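Local coordinates for protein lysyl oxidase (Pichia pastoris, PDB 1N9E) that probably oxidises the side-chain amine of lysine residues to an aldehyde, as a copper-dependent amine oxidase that carries a topaquinone cofactor, at residues P323-P328 against P416-Y421; E578-N583 against D675-D680. All blocks are in the same frame, centred on the assembly; numbering follows the deposited sequence.

Contact 1: residues P323-P328 against P416-Y421; sequences PRLVEP and PATAGY
T418 meets L325 and E327 where the type I beta turn P416-A419 of the copper amine oxidase domain packs against the short strand 324-326. The turn is closed by its own bond, A419 N to P416 O at 3.0 Å, and leads into strand 420-428. T418, with the most surface buried here, points its methyl at the strand: CG2 lies 3.5 Å from the backbone O of L325 and also touches CA of V326 and CG of E327. Its chi1 of 52° sets CG2 beside the backbone N, anti to the carbonyl carbon, and that choice turns the methyl rather than the hydroxyl onto the strand backbone. E327 runs across this side chain at a slant, its carboxylate over CB of T418, with OE2 3.8 Å from that carbon. No direct hydrogen bond joins the segments; water does the polar work. One water donates to OE2 of E327 and accepts from OG1 of T418, and another donates to both OE2 of E327 and the backbone O of T418, so two waters grip the one carboxylate oxygen. L325 is buried and apolar, its CD2 4.5 Å from P416 CB, a loose approach; N444 of strand 431-445 also touches it. The strand's other partner is the second subunit: R324, L325 and V326 pair with it in an antiparallel ladder, so the turn backs a strand of the dimer interface. At the far end R324 bends at chi2 and chi3, bringing its guanidinium obliquely against CB of A417, while NH2 bonds to the backbone O of P761. A third water accepts from NE of R324 at 2.9 Å and, weakly, from A417 N, and donates to the backbone O of L325 at 2.8 Å.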
loop_
_atom_site.group_PDB
_atom_site.type_symbol
_atom_site.label_atom_id
_atom_site.label_comp_id
_atom_site.label_asym_id
_atom_site.label_seq_id
_atom_site.Cartn_x
_atom_site.Cartn_y
_atom_site.Cartn_z
ATOM N N PRO A 323 -11.855 11.621 -15.463
ATOM C CA PRO A 323 -11.702 10.463 -16.353
ATOM C C PRO A 323 -12.592 9.268 -16.019
ATOM O O PRO A 323 -13.032 9.067 -14.875
ATOM C CB PRO A 323 -10.233 10.087 -16.181
ATOM C CG PRO A 323 -9.578 11.390 -15.716
ATOM C CD PRO A 323 -10.602 11.960 -14.756
ATOM N N ARG A 324 -12.847 8.471 -17.050
ATOM C CA ARG A 324 -13.711 7.299 -16.975
ATOM C C ARG A 324 -13.014 6.052 -17.492
ATOM O O ARG A 324 -12.339 6.076 -18.518
ATOM C CB ARG A 324 -14.958 7.507 -17.863
ATOM C CG ARG A 324 -16.064 8.374 -17.253
ATOM C CD ARG A 324 -16.910 7.641 -16.212
ATOM N NE ARG A 324 -17.591 6.525 -16.862
ATOM C CZ ARG A 324 -18.768 6.614 -17.493
ATOM N NH1 ARG A 324 -19.425 7.772 -17.566
ATOM N NH2 ARG A 324 -19.287 5.536 -18.048
ATOM N N LEU A 325 -13.182 4.950 -16.782
ATOM C CA LEU A 325 -12.723 3.684 -17.299
ATOM C C LEU A 325 -13.769 3.166 -18.293
ATOM O O LEU A 325 -14.968 3.164 -17.989
ATOM C CB LEU A 325 -12.614 2.698 -16.132
ATOM C CG LEU A 325 -11.742 1.456 -16.275
ATOM C CD1 LEU A 325 -10.283 1.876 -16.470
ATOM C CD2 LEU A 325 -11.900 0.591 -15.025
ATOM N N VAL A 326 -13.333 2.726 -19.473
ATOM C CA VAL A 326 -14.267 2.099 -20.408
ATOM C C VAL A 326 -13.755 0.745 -20.900
ATOM O O VAL A 326 -12.570 0.449 -20.797
ATOM C CB VAL A 326 -14.546 3.011 -21.626
ATOM C CG1 VAL A 326 -15.200 4.297 -21.176
ATOM C CG2 VAL A 326 -13.262 3.332 -22.378
ATOM N N GLU A 327 -14.655 -0.071 -21.434
ATOM C CA GLU A 327 -14.262 -1.335 -22.032
ATOM C C GLU A 327 -14.508 -1.238 -23.537
ATOM O O GLU A 327 -15.620 -1.482 -23.990
ATOM C CB GLU A 327 -15.074 -2.485 -21.401
ATOM C CG GLU A 327 -14.574 -2.838 -20.007
ATOM C CD GLU A 327 -15.506 -3.716 -19.176
ATOM O OE1 GLU A 327 -16.675 -3.976 -19.564
ATOM O OE2 GLU A 327 -15.050 -4.156 -18.102
ATOM N N PRO A 328 -13.487 -0.878 -24.313
ATOM C CA PRO A 328 -13.662 -0.703 -25.766
ATOM C C PRO A 328 -14.240 -1.908 -26.495
ATOM O O PRO A 328 -14.936 -1.731 -27.502
ATOM C CB PRO A 328 -12.241 -0.452 -26.273
ATOM C CG PRO A 328 -11.504 0.068 -25.082
ATOM C CD PRO A 328 -12.104 -0.610 -23.875
ATOM N N PRO A 416 -16.792 1.548 -10.574
ATOM C CA PRO A 416 -16.779 2.119 -11.927
ATOM C C PRO A 416 -18.037 1.727 -12.731
ATOM O O PRO A 416 -18.683 0.707 -12.461
ATOM C CB PRO A 416 -15.518 1.513 -12.551
ATOM C CG PRO A 416 -14.643 1.154 -11.370
ATOM C CD PRO A 416 -15.609 0.710 -10.307
ATOM N N ALA A 417 -18.378 2.547 -13.724
ATOM C CA ALA A 417 -19.550 2.308 -14.586
ATOM C C ALA A 417 -19.519 0.958 -15.322
ATOM O O ALA A 417 -20.561 0.456 -15.739
ATOM C CB ALA A 417 -19.692 3.442 -15.584
ATOM N N THR A 418 -18.335 0.368 -15.479
ATOM C CA THR A 418 -18.223 -0.924 -16.164
ATOM C C THR A 418 -18.489 -2.117 -15.239
ATOM O O THR A 418 -18.385 -3.266 -15.671
ATOM C CB THR A 418 -16.788 -1.116 -16.710
ATOM O OG1 THR A 418 -15.858 -0.894 -15.644
ATOM C CG2 THR A 418 -16.422 -0.058 -17.758
ATOM N N ALA A 419 -18.824 -1.867 -13.975
ATOM C CA ALA A 419 -19.083 -2.973 -13.067
ATOM C C ALA A 419 -20.375 -3.702 -13.381
ATOM O O ALA A 419 -21.316 -3.133 -13.953
ATOM C CB ALA A 419 -19.107 -2.486 -11.580
ATOM N N GLY A 420 -20.409 -4.973 -13.001
ATOM C CA GLY A 420 -21.648 -5.712 -12.975
ATOM C C GLY A 420 -22.066 -5.814 -11.511
ATOM O O GLY A 420 -21.205 -5.831 -10.635
ATOM N N TYR A 421 -23.374 -5.886 -11.245
ATOM C CA TYR A 421 -23.907 -5.904 -9.881
ATOM C C TYR A 421 -24.660 -7.181 -9.584
ATOM O O TYR A 421 -25.274 -7.789 -10.485
ATOM C CB TYR A 421 -24.847 -4.694 -9.630
ATOM C CG TYR A 421 -24.053 -3.423 -9.615
ATOM C CD1 TYR A 421 -23.878 -2.672 -10.768
ATOM C CD2 TYR A 421 -23.467 -2.977 -8.436
ATOM C CE1 TYR A 421 -23.136 -1.498 -10.740
ATOM C CE2 TYR A 421 -22.736 -1.827 -8.398
ATOM C CZ TYR A 421 -22.568 -1.089 -9.539
ATOM O OH TYR A 421 -21.826 0.057 -9.460
HETATM O O HOH W 1 -16.372 4.090 -15.789
HETATM O O HOH W 2 -18.668 -4.750 -17.957
HETATM O O HOH W 3 -15.917 -4.827 -15.734
HETATM O O HOH W 4 -13.699 -2.082 -16.798
#

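Contact 2: residues E578-N583 against D675-D680. With CA (calcium ion), chain O.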
loop_
_atom_site.group_PDB
_atom_site.type_symbol
_atom_site.label_atom_id
_atom_site.label_comp_id
_atom_site.label_asym_id
_atom_site.label_seq_id
_atom_site.Cartn_x
_atom_site.Cartn_y
_atom_site.Cartn_z
ATOM N N GLU A 578 6.365 -25.382 13.536
ATOM C CA GLU A 578 6.019 -26.780 13.788
ATOM C C GLU A 578 4.681 -27.045 14.458
ATOM O O GLU A 578 4.036 -28.066 14.181
ATOM C CB GLU A 578 7.111 -27.412 14.667
ATOM C CG GLU A 578 8.474 -27.490 14.007
ATOM C CD GLU A 578 8.553 -28.531 12.910
ATOM O OE1 GLU A 578 7.567 -29.279 12.693
ATOM O OE2 GLU A 578 9.620 -28.603 12.256
ATOM N N LYS A 579 4.277 -26.136 15.333
ATOM C CA LYS A 579 3.061 -26.321 16.113
ATOM C C LYS A 579 2.330 -25.008 16.265
ATOM O O LYS A 579 2.911 -23.953 16.079
ATOM C CB LYS A 579 3.390 -26.818 17.524
ATOM C CG LYS A 579 3.818 -28.280 17.602
ATOM C CD LYS A 579 5.326 -28.425 17.515
ATOM C CE LYS A 579 5.763 -29.877 17.737
ATOM N NZ LYS A 579 7.235 -30.081 17.552
ATOM N N GLU A 580 1.048 -25.088 16.611
ATOM C CA GLU A 580 0.278 -23.882 16.890
ATOM C C GLU A 580 0.964 -23.104 18.021
ATOM O O GLU A 580 1.412 -23.683 19.026
ATOM C CB GLU A 580 -1.166 -24.231 17.264
ATOM C CG GLU A 580 -1.955 -24.839 16.119
ATOM C CD GLU A 580 -3.287 -25.404 16.575
ATOM O OE1 GLU A 580 -3.389 -25.768 17.767
ATOM O OE2 GLU A 580 -4.231 -25.485 15.758
ATOM N N ASP A 581 1.042 -21.787 17.847
ATOM C CA ASP A 581 1.715 -20.920 18.799
ATOM C C ASP A 581 0.656 -20.017 19.415
ATOM O O ASP A 581 0.028 -19.219 18.713
ATOM C CB ASP A 581 2.774 -20.082 18.052
ATOM C CG ASP A 581 3.684 -19.276 18.985
ATOM O OD1 ASP A 581 3.316 -19.037 20.154
ATOM O OD2 ASP A 581 4.801 -18.838 18.617
ATOM N N PHE A 582 0.455 -20.144 20.724
ATOM C CA PHE A 582 -0.504 -19.310 21.435
ATOM C C PHE A 582 -0.268 -17.812 21.205
ATOM O O PHE A 582 -1.213 -17.035 21.215
ATOM C CB PHE A 582 -0.522 -19.589 22.951
ATOM C CG PHE A 582 -1.620 -18.841 23.646
ATOM C CD1 PHE A 582 -2.898 -19.378 23.749
ATOM C CD2 PHE A 582 -1.376 -17.592 24.184
ATOM C CE1 PHE A 582 -3.912 -18.651 24.402
ATOM C CE2 PHE A 582 -2.378 -16.879 24.825
ATOM C CZ PHE A 582 -3.635 -17.411 24.929
ATOM N N ASN A 583 0.981 -17.406 21.002
ATOM C CA ASN A 583 1.278 -15.980 20.864
ATOM C C ASN A 583 0.909 -15.419 19.494
ATOM O O ASN A 583 0.940 -14.200 19.293
ATOM C CB ASN A 583 2.780 -15.685 21.089
ATOM C CG ASN A 583 3.236 -15.940 22.525
ATOM O OD1 ASN A 583 4.358 -16.403 22.760
ATOM N ND2 ASN A 583 2.379 -15.642 23.479
ATOM N N ASP A 675 -4.021 -24.840 20.652
ATOM C CA ASP A 675 -3.790 -25.861 21.643
ATOM C C ASP A 675 -2.617 -26.761 21.224
ATOM O O ASP A 675 -2.625 -27.998 21.390
ATOM C CB ASP A 675 -5.117 -26.575 21.960
ATOM C CG ASP A 675 -5.810 -27.123 20.728
ATOM O OD1 ASP A 675 -6.961 -27.611 20.858
ATOM O OD2 ASP A 675 -5.293 -27.116 19.591
ATOM N N ASP A 676 -1.605 -26.092 20.670
ATOM C CA ASP A 676 -0.292 -26.675 20.418
ATOM C C ASP A 676 -0.260 -27.840 19.447
ATOM O O ASP A 676 0.660 -28.671 19.487
ATOM C CB ASP A 676 0.326 -27.083 21.760
ATOM C CG ASP A 676 0.541 -25.888 22.676
ATOM O OD1 ASP A 676 1.258 -24.951 22.256
ATOM O OD2 ASP A 676 0.038 -25.799 23.816
ATOM N N GLU A 677 -1.253 -27.917 18.578
ATOM C CA GLU A 677 -1.283 -29.001 17.613
ATOM C C GLU A 677 -0.216 -28.838 16.549
ATOM O O GLU A 677 0.164 -27.728 16.181
ATOM C CB GLU A 677 -2.660 -29.138 16.977
ATOM C CG GLU A 677 -3.714 -29.551 17.996
ATOM C CD GLU A 677 -5.118 -29.575 17.431
ATOM O OE1 GLU A 677 -5.541 -28.572 16.823
ATOM O OE2 GLU A 677 -5.810 -30.603 17.598
ATOM N N SER A 678 0.274 -29.968 16.054
ATOM C CA SER A 678 1.227 -29.938 14.966
ATOM C C SER A 678 0.629 -29.262 13.734
ATOM O O SER A 678 -0.537 -29.471 13.409
ATOM C CB SER A 678 1.620 -31.372 14.582
ATOM O OG SER A 678 2.513 -31.368 13.479
ATOM N N LEU A 679 1.438 -28.448 13.055
ATOM C CA LEU A 679 1.052 -27.881 11.776
ATOM C C LEU A 679 1.953 -28.448 10.683
ATOM O O LEU A 679 1.912 -28.001 9.530
ATOM C CB LEU A 679 1.232 -26.362 11.817
ATOM C CG LEU A 679 0.375 -25.627 12.839
ATOM C CD1 LEU A 679 0.763 -24.151 12.898
ATOM C CD2 LEU A 679 -1.100 -25.780 12.477
ATOM N N ASP A 680 2.772 -29.435 11.037
ATOM C CA ASP A 680 3.787 -29.928 10.114
ATOM C C ASP A 680 3.240 -31.051 9.237
ATOM O O ASP A 680 3.328 -32.223 9.607
ATOM C CB ASP A 680 5.006 -30.368 10.935
ATOM C CG ASP A 680 6.276 -30.489 10.111
ATOM O OD1 ASP A 680 6.197 -30.556 8.871
ATOM O OD2 ASP A 680 7.406 -30.528 10.639
HETATM CA CA CA O . -5.765 -26.383 17.350
HETATM O O HOH W 5 5.008 -30.863 14.760
HETATM O O HOH W 6 -1.067 -23.256 20.733
HETATM O O HOH W 7 3.430 -24.662 20.684
HETATM O O HOH W 8 1.928 -22.024 22.275
HETATM O O HOH W 9 -7.955 -26.970 18.282
HETATM O O HOH W 10 -7.141 -26.154 15.504
#
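E580 enters a calcium site alongside D675 and E677, in two loops of the copper amine oxidase domain whose touching parts run roughly antiparallel and share a single beta bridge, K579 with S678. The three acids point the same way. E580 binds calcium through both oxygens, OE1 at 2.5 Å and OE2 at 2.4 Å; D675 OD2 and E677 OE1 give one oxygen each, and two waters and the backbone O of F673 complete the site. The carboxylate plane of E580 is turned 26° from that of D675 and 48° from that of E677. Backbone N-H groups of D675 and E677 reach E580 OE1 from opposite faces of its plane, which should fix the group's rotation, and OE2 accepts from K646 N. E677 OE2 is paired with K648, probably offsetting some of the site's negative charge. The side chain of E580 crosses that of L679 at about a right angle, E580 CG lying 3.9 Å from L679 CD2. The backbones are tied by L679 N to E578 O, nearly straight at 172° although the donor lies above the carbonyl plane, and by E580 N to E677 O. Farther out, E578 bends at chi2 so that its carboxylate comes beside that of D680, whose OD1 forms a salt bridge with R546. Were E578 replaced by an alanine, D680 OD2 would probably lose its close carboxylate neighbour, leaving that end of the contact less filled. OE1 of E578 lies 2.4 Å from OD2 of D680, a very short approach between two acid oxygens.

How the contacts relate
From the N terminus, the chain first passes 323-328, then returns at 416-421 after 87 intervening residues rich in strand, closing the loop of contact 1. Two of the three copper-binding histidines lie between the contacts, and the third follows contact 2, which opens at 578-583 and is closed by 675-680 after 91 intervening residues. The two loops follow in series and neither nests nor crosses. Both belong to the copper amine oxidase enzyme domain, yet lie on opposite sides of the chain's centre, with contact centres 46 Å apart and nearest atoms about 37 Å apart. Contact 1 sits by the subunit interface; contact 2 joins interstrand loops at a calcium site that no other chain touches.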